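Local coordinates for protein DyP-type peroxidase (Pleurotus ostreatus PC15, PDB 6FSK) that probably uses heme b and peroxide to oxidise dyes and other substrates, apparently including manganese(II) at a non-canonical site, at residues 5-10 against 474-479; 237-242 against 469-474. The protein carries 1 engineered substitution. All coordinates share one frame; numbering follows the deposited sequence.

Contact 1: 5-10 against 474-479; sequences LNNIQG and SITALK
The flat carboxamide of Asn-7 lies against the start of helix 475-481, with Ser-474 CB on one side of its plane and Thr-476 CG2 and OG1 on the other. At its oxygen end, Thr-476 N approaches in the carbonyl plane and gives a hydrogen bond to Asn-7 OD1 of 2.9 Å. Thr-476 OG1 adds a second bond to the same OD1, 3.2 Å long and tilted from the plane. Two donors thus grip one oxygen and fix the rotation of the amide, which gets there because CG stands anti to the backbone N (chi1 -161°). On the nitrogen side, Asn-7 ND2 packs 3.4 Å from Ser-474 CB. The backbone takes part too: Ile-475 N bonds to Asn-7 O at 3.0 Å, the donor standing well above the carbonyl plane. Ser-474 is the N-cap, its OG accepting from Ala-477 N at 2.9 Å, so the first three N-H groups of the helix all find acceptors. Asparagine suits this place because its short side chain offers a carbonyl where the helix N terminus presents donors. An alanine here would probably leave both Thr-476 N and Thr-476 OG1 without the carbonyl they share, opening a gap beside Ser-474 CB. Beside the polar cluster, Ile-475 CG1 touches Asn-6 O at 3.7 Å. Deeper in, the aliphatic part of Gln-9 faces Ile-475 while its NE2 bonds to Pro-473 O and Val-77 O. The contact brings the N-terminal loop and the C-terminal helix together: the loop leans on helix 48-63, and Leu-478 reaches strand 74-80.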
loop_
_atom_site.group_PDB
_atom_site.type_symbol
_atom_site.label_atom_id
_atom_site.label_comp_id
_atom_site.label_asym_id
_atom_site.label_seq_id
_atom_site.Cartn_x
_atom_site.Cartn_y
_atom_site.Cartn_z
ATOM N N LEU A 5 19.384 0.193 -13.307
ATOM C CA LEU A 5 18.131 -0.590 -13.177
ATOM C C LEU A 5 18.382 -2.095 -13.083
ATOM O O LEU A 5 17.502 -2.870 -12.633
ATOM C CB LEU A 5 17.191 -0.311 -14.317
ATOM C CG LEU A 5 16.683 1.122 -14.415
ATOM C CD1 LEU A 5 15.668 1.194 -15.574
ATOM C CD2 LEU A 5 16.087 1.660 -13.129
ATOM N N ASN A 6 19.554 -2.534 -13.543
ATOM C CA ASN A 6 20.022 -3.910 -13.262
ATOM C C ASN A 6 20.327 -4.221 -11.828
ATOM O O ASN A 6 20.539 -5.406 -11.488
ATOM C CB ASN A 6 21.301 -4.222 -14.032
ATOM C CG ASN A 6 21.074 -4.190 -15.490
ATOM O OD1 ASN A 6 20.331 -4.976 -16.033
ATOM N ND2 ASN A 6 21.696 -3.238 -16.152
ATOM N N ASN A 7 20.422 -3.217 -10.976
ATOM C CA ASN A 7 20.835 -3.382 -9.590
ATOM C C ASN A 7 19.620 -3.303 -8.632
ATOM O O ASN A 7 19.786 -3.566 -7.468
ATOM C CB ASN A 7 21.892 -2.355 -9.127
ATOM C CG ASN A 7 22.635 -2.771 -7.898
ATOM O OD1 ASN A 7 22.971 -3.946 -7.712
ATOM N ND2 ASN A 7 22.806 -1.826 -7.019
ATOM N N ILE A 8 18.465 -2.945 -9.170
ATOM C CA ILE A 8 17.244 -2.646 -8.327
ATOM C C ILE A 8 16.232 -3.774 -8.519
ATOM O O ILE A 8 15.881 -4.170 -9.646
ATOM C CB ILE A 8 16.636 -1.290 -8.764
ATOM C CG1 ILE A 8 17.625 -0.182 -8.412
ATOM C CG2 ILE A 8 15.335 -1.023 -8.023
ATOM C CD1 ILE A 8 17.472 1.068 -9.268
ATOM N N GLN A 9 15.701 -4.288 -7.427
ATOM C CA GLN A 9 14.664 -5.253 -7.543
ATOM C C GLN A 9 13.417 -4.702 -8.195
ATOM O O GLN A 9 12.936 -3.628 -7.854
ATOM C CB GLN A 9 14.355 -5.909 -6.166
ATOM C CG GLN A 9 15.471 -6.778 -5.588
ATOM C CD GLN A 9 14.961 -7.638 -4.444
ATOM O OE1 GLN A 9 14.048 -8.445 -4.678
ATOM N NE2 GLN A 9 15.556 -7.526 -3.274
ATOM N N GLY A 10 12.876 -5.523 -9.105
ATOM C CA GLY A 10 11.892 -5.078 -10.075
ATOM C C GLY A 10 10.505 -4.731 -9.524
ATOM O O GLY A 10 9.790 -3.975 -10.127
ATOM N N SER A 474 19.510 -4.271 -2.894
ATOM C CA SER A 474 19.933 -4.316 -4.278
ATOM C C SER A 474 20.602 -5.630 -4.621
ATOM O O SER A 474 20.967 -6.373 -3.722
ATOM C CB SER A 474 20.975 -3.158 -4.474
ATOM O OG SER A 474 22.247 -3.567 -3.911
ATOM N N ILE A 475 20.773 -5.885 -5.912
ATOM C CA ILE A 475 21.415 -7.113 -6.350
ATOM C C ILE A 475 22.862 -7.158 -5.828
ATOM O O ILE A 475 23.262 -8.173 -5.260
ATOM C CB ILE A 475 21.336 -7.286 -7.851
ATOM C CG1 ILE A 475 19.860 -7.268 -8.394
ATOM C CG2 ILE A 475 22.099 -8.537 -8.270
ATOM C CD1 ILE A 475 19.028 -8.374 -7.771
ATOM N N THR A 476 23.645 -6.091 -5.948
ATOM C CA THR A 476 25.007 -6.196 -5.392
ATOM C C THR A 476 25.024 -6.309 -3.852
ATOM O O THR A 476 25.913 -6.945 -3.313
ATOM C CB THR A 476 25.926 -5.079 -5.836
ATOM O OG1 THR A 476 25.321 -3.871 -5.490
ATOM C CG2 THR A 476 26.150 -5.114 -7.293
ATOM N N ALA A 477 24.041 -5.750 -3.116
ATOM C CA ALA A 477 23.936 -5.965 -1.694
ATOM C C ALA A 477 23.714 -7.450 -1.393
ATOM O O ALA A 477 24.367 -7.995 -0.486
ATOM C CB ALA A 477 22.835 -5.156 -1.045
ATOM N N LEU A 478 22.805 -8.075 -2.121
ATOM C CA LEU A 478 22.558 -9.511 -1.912
ATOM C C LEU A 478 23.861 -10.327 -2.154
ATOM O O LEU A 478 24.141 -11.264 -1.397
ATOM C CB LEU A 478 21.431 -10.009 -2.741
ATOM C CG LEU A 478 20.050 -9.379 -2.529
ATOM C CD1 LEU A 478 19.041 -9.776 -3.585
ATOM C CD2 LEU A 478 19.531 -9.771 -1.188
ATOM N N LYS A 479 24.581 -9.994 -3.201
ATOM C CA LYS A 479 25.786 -10.765 -3.545
ATOM C C LYS A 479 26.872 -10.592 -2.517
ATOM O O LYS A 479 27.572 -11.567 -2.192
ATOM C CB LYS A 479 26.282 -10.403 -4.933
ATOM C CG LYS A 479 25.451 -10.892 -6.106
ATOM C CD LYS A 479 26.106 -10.419 -7.400
ATOM C CE LYS A 479 25.278 -10.397 -8.637
ATOM N NZ LYS A 479 24.999 -11.718 -9.165
#

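Contact 2: 237-242 against 469-474; sequences GSFLTF and YFFSPS
Phe-239 and Phe-471 meet in a T-shaped stack, with Phe-471 CD1 poised over the centre of the Phe-239 ring, 3.6 Å above its plane. The ring planes stand at 62°. With CG anti to the backbone N (chi1 -175°), the Phe-471 ring reaches back along the partner strand and its CZ comes to 3.5 Å from Gly-237 CA. Glycine fits there, since a CB would collide with the ring. On the other face of the sheet, Leu-240 CB and Phe-470 CB touch at 4.1 Å. Between the faces, two hydrogen-bonded antiparallel pairs, Ser-238 with Ser-472 and Leu-240 with Phe-470, join strands 238-247 and 462-472, neighbours in the large sheet between strands 379-386 and 74-80, through four backbone bonds; the straightest is Ser-472 N to Ser-238 O, 2.8 Å. Farther out, Thr-241 OG1 lies 3.5 Å from Tyr-469 CD1, on the face shared with the phenylalanine stack, and the side chain of Thr-241 is about 7 Å from the heme. The polar tips find partners beyond the pair: Tyr-469 OH bonds to Asp-105, Ser-472 OG to Ser-78 and Ser-238 OG to Ile-217 O. Neutral side chains and four cross-strand amide bonds imply a contact suited to burial.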
loop_
_atom_site.group_PDB
_atom_site.type_symbol
_atom_site.label_atom_id
_atom_site.label_comp_id
_atom_site.label_asym_id
_atom_site.label_seq_id
_atom_site.Cartn_x
_atom_site.Cartn_y
_atom_site.Cartn_z
ATOM N N GLY A 237 18.318 -0.194 -2.293
ATOM C CA GLY A 237 17.246 -0.980 -1.598
ATOM C C GLY A 237 16.072 -0.042 -1.276
ATOM O O GLY A 237 16.151 1.209 -1.358
ATOM N N SER A 238 14.957 -0.658 -0.916
ATOM C CA SER A 238 13.768 0.122 -0.533
ATOM C C SER A 238 13.068 -0.649 0.608
ATOM O O SER A 238 13.179 -1.859 0.684
ATOM C CB SER A 238 12.872 0.257 -1.733
ATOM O OG SER A 238 11.747 1.127 -1.450
ATOM N N PHE A 239 12.324 0.055 1.419
ATOM C CA PHE A 239 11.533 -0.513 2.517
ATOM C C PHE A 239 10.190 -0.939 1.981
ATOM O O PHE A 239 9.436 -0.160 1.388
ATOM C CB PHE A 239 11.347 0.442 3.672
ATOM C CG PHE A 239 12.604 0.793 4.418
ATOM C CD1 PHE A 239 13.038 -0.010 5.426
ATOM C CD2 PHE A 239 13.385 1.895 4.091
ATOM C CE1 PHE A 239 14.176 0.239 6.109
ATOM C CE2 PHE A 239 14.573 2.128 4.746
ATOM C CZ PHE A 239 14.931 1.331 5.811
ATOM N N LEU A 240 9.915 -2.227 2.183
ATOM C CA LEU A 240 8.678 -2.904 1.803
ATOM C C LEU A 240 7.825 -3.010 3.068
ATOM O O LEU A 240 8.171 -3.794 3.992
ATOM C CB LEU A 240 9.001 -4.302 1.293
ATOM C CG LEU A 240 7.920 -5.082 0.595
ATOM C CD1 LEU A 240 8.455 -6.317 -0.105
ATOM C CD2 LEU A 240 6.778 -5.478 1.522
ATOM N N THR A 241 6.701 -2.322 3.110
ATOM C CA THR A 241 5.668 -2.532 4.161
ATOM C C THR A 241 4.641 -3.503 3.650
ATOM O O THR A 241 4.044 -3.283 2.605
ATOM C CB THR A 241 5.021 -1.188 4.536
ATOM O OG1 THR A 241 5.980 -0.350 5.178
ATOM C CG2 THR A 241 3.848 -1.467 5.511
ATOM N N PHE A 242 4.407 -4.594 4.428
ATOM C CA PHE A 242 3.329 -5.562 4.154
ATOM C C PHE A 242 2.254 -5.466 5.202
ATOM O O PHE A 242 2.591 -5.453 6.387
ATOM C CB PHE A 242 3.857 -6.984 4.123
ATOM C CG PHE A 242 2.776 -8.010 4.016
ATOM C CD1 PHE A 242 2.028 -8.169 2.868
ATOM C CD2 PHE A 242 2.508 -8.837 5.087
ATOM C CE1 PHE A 242 1.047 -9.184 2.796
ATOM C CE2 PHE A 242 1.500 -9.790 5.003
ATOM C CZ PHE A 242 0.758 -9.884 3.907
ATOM N N TYR A 469 7.604 -5.222 8.335
ATOM C CA TYR A 469 8.432 -4.239 7.596
ATOM C C TYR A 469 9.688 -4.952 7.147
ATOM O O TYR A 469 10.382 -5.592 7.944
ATOM C CB TYR A 469 8.825 -3.118 8.509
ATOM C CG TYR A 469 7.687 -2.333 9.134
ATOM C CD1 TYR A 469 6.647 -1.878 8.305
ATOM C CD2 TYR A 469 7.679 -1.945 10.488
ATOM C CE1 TYR A 469 5.614 -1.095 8.794
ATOM C CE2 TYR A 469 6.640 -1.133 10.995
ATOM C CZ TYR A 469 5.622 -0.699 10.150
ATOM O OH TYR A 469 4.663 0.087 10.646
ATOM N N PHE A 470 9.994 -4.826 5.883
ATOM C CA PHE A 470 11.127 -5.469 5.278
ATOM C C PHE A 470 11.955 -4.447 4.471
ATOM O O PHE A 470 11.489 -3.342 4.212
ATOM C CB PHE A 470 10.713 -6.573 4.297
ATOM C CG PHE A 470 9.835 -7.673 4.879
ATOM C CD1 PHE A 470 10.338 -8.795 5.445
ATOM C CD2 PHE A 470 8.508 -7.514 4.893
ATOM C CE1 PHE A 470 9.508 -9.778 5.941
ATOM C CE2 PHE A 470 7.658 -8.510 5.354
ATOM C CZ PHE A 470 8.162 -9.616 5.885
ATOM N N PHE A 471 13.183 -4.832 4.169
ATOM C CA PHE A 471 14.078 -4.077 3.283
ATOM C C PHE A 471 14.472 -4.948 2.121
ATOM O O PHE A 471 14.990 -6.059 2.349
ATOM C CB PHE A 471 15.267 -3.533 4.087
ATOM C CG PHE A 471 16.163 -2.639 3.280
ATOM C CD1 PHE A 471 15.770 -1.311 3.102
ATOM C CD2 PHE A 471 17.346 -3.064 2.755
ATOM C CE1 PHE A 471 16.555 -0.414 2.342
ATOM C CE2 PHE A 471 18.160 -2.135 2.050
ATOM C CZ PHE A 471 17.770 -0.855 1.859
ATOM N N SER A 472 14.200 -4.477 0.906
ATOM C CA SER A 472 14.511 -5.161 -0.323
ATOM C C SER A 472 15.892 -4.702 -0.853
ATOM O O SER A 472 15.961 -3.587 -1.338
ATOM C CB SER A 472 13.462 -4.801 -1.351
ATOM O OG SER A 472 12.195 -5.444 -1.030
ATOM N N PRO A 473 16.931 -5.519 -0.668
ATOM C CA PRO A 473 18.225 -4.980 -0.982
ATOM C C PRO A 473 18.455 -4.992 -2.479
ATOM O O PRO A 473 17.793 -5.665 -3.287
ATOM C CB PRO A 473 19.208 -5.947 -0.231
ATOM C CG PRO A 473 18.309 -6.728 0.727
ATOM C CD PRO A 473 17.025 -6.842 -0.010
ATOM N N SER A 474 19.510 -4.271 -2.894
ATOM C CA SER A 474 19.933 -4.316 -4.278
ATOM C C SER A 474 20.602 -5.630 -4.621
ATOM O O SER A 474 20.967 -6.373 -3.722
ATOM C CB SER A 474 20.975 -3.158 -4.474
ATOM O OG SER A 474 22.247 -3.567 -3.911
#

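Contact 2 is buried core, whereas contact 1 is only partly buried and lies farther from the centre of the chain. Their centres are 12 Å apart, and both use one continuous piece of chain: strand 462-472 runs through Pro-473 and Ser-474 into helix 475-481, Ser-474 belonging to both. Across the junction Leu-478 CD2 packs on Pro-473 CG at 3.8 Å. Chemistry follows place. Inside the antiparallel sheet, regular strand bonding is combined with aromatic and aliphatic packing; at the helix start, an asparagine and a hydroxyl residue answer backbone donors near the surface, with less area buried.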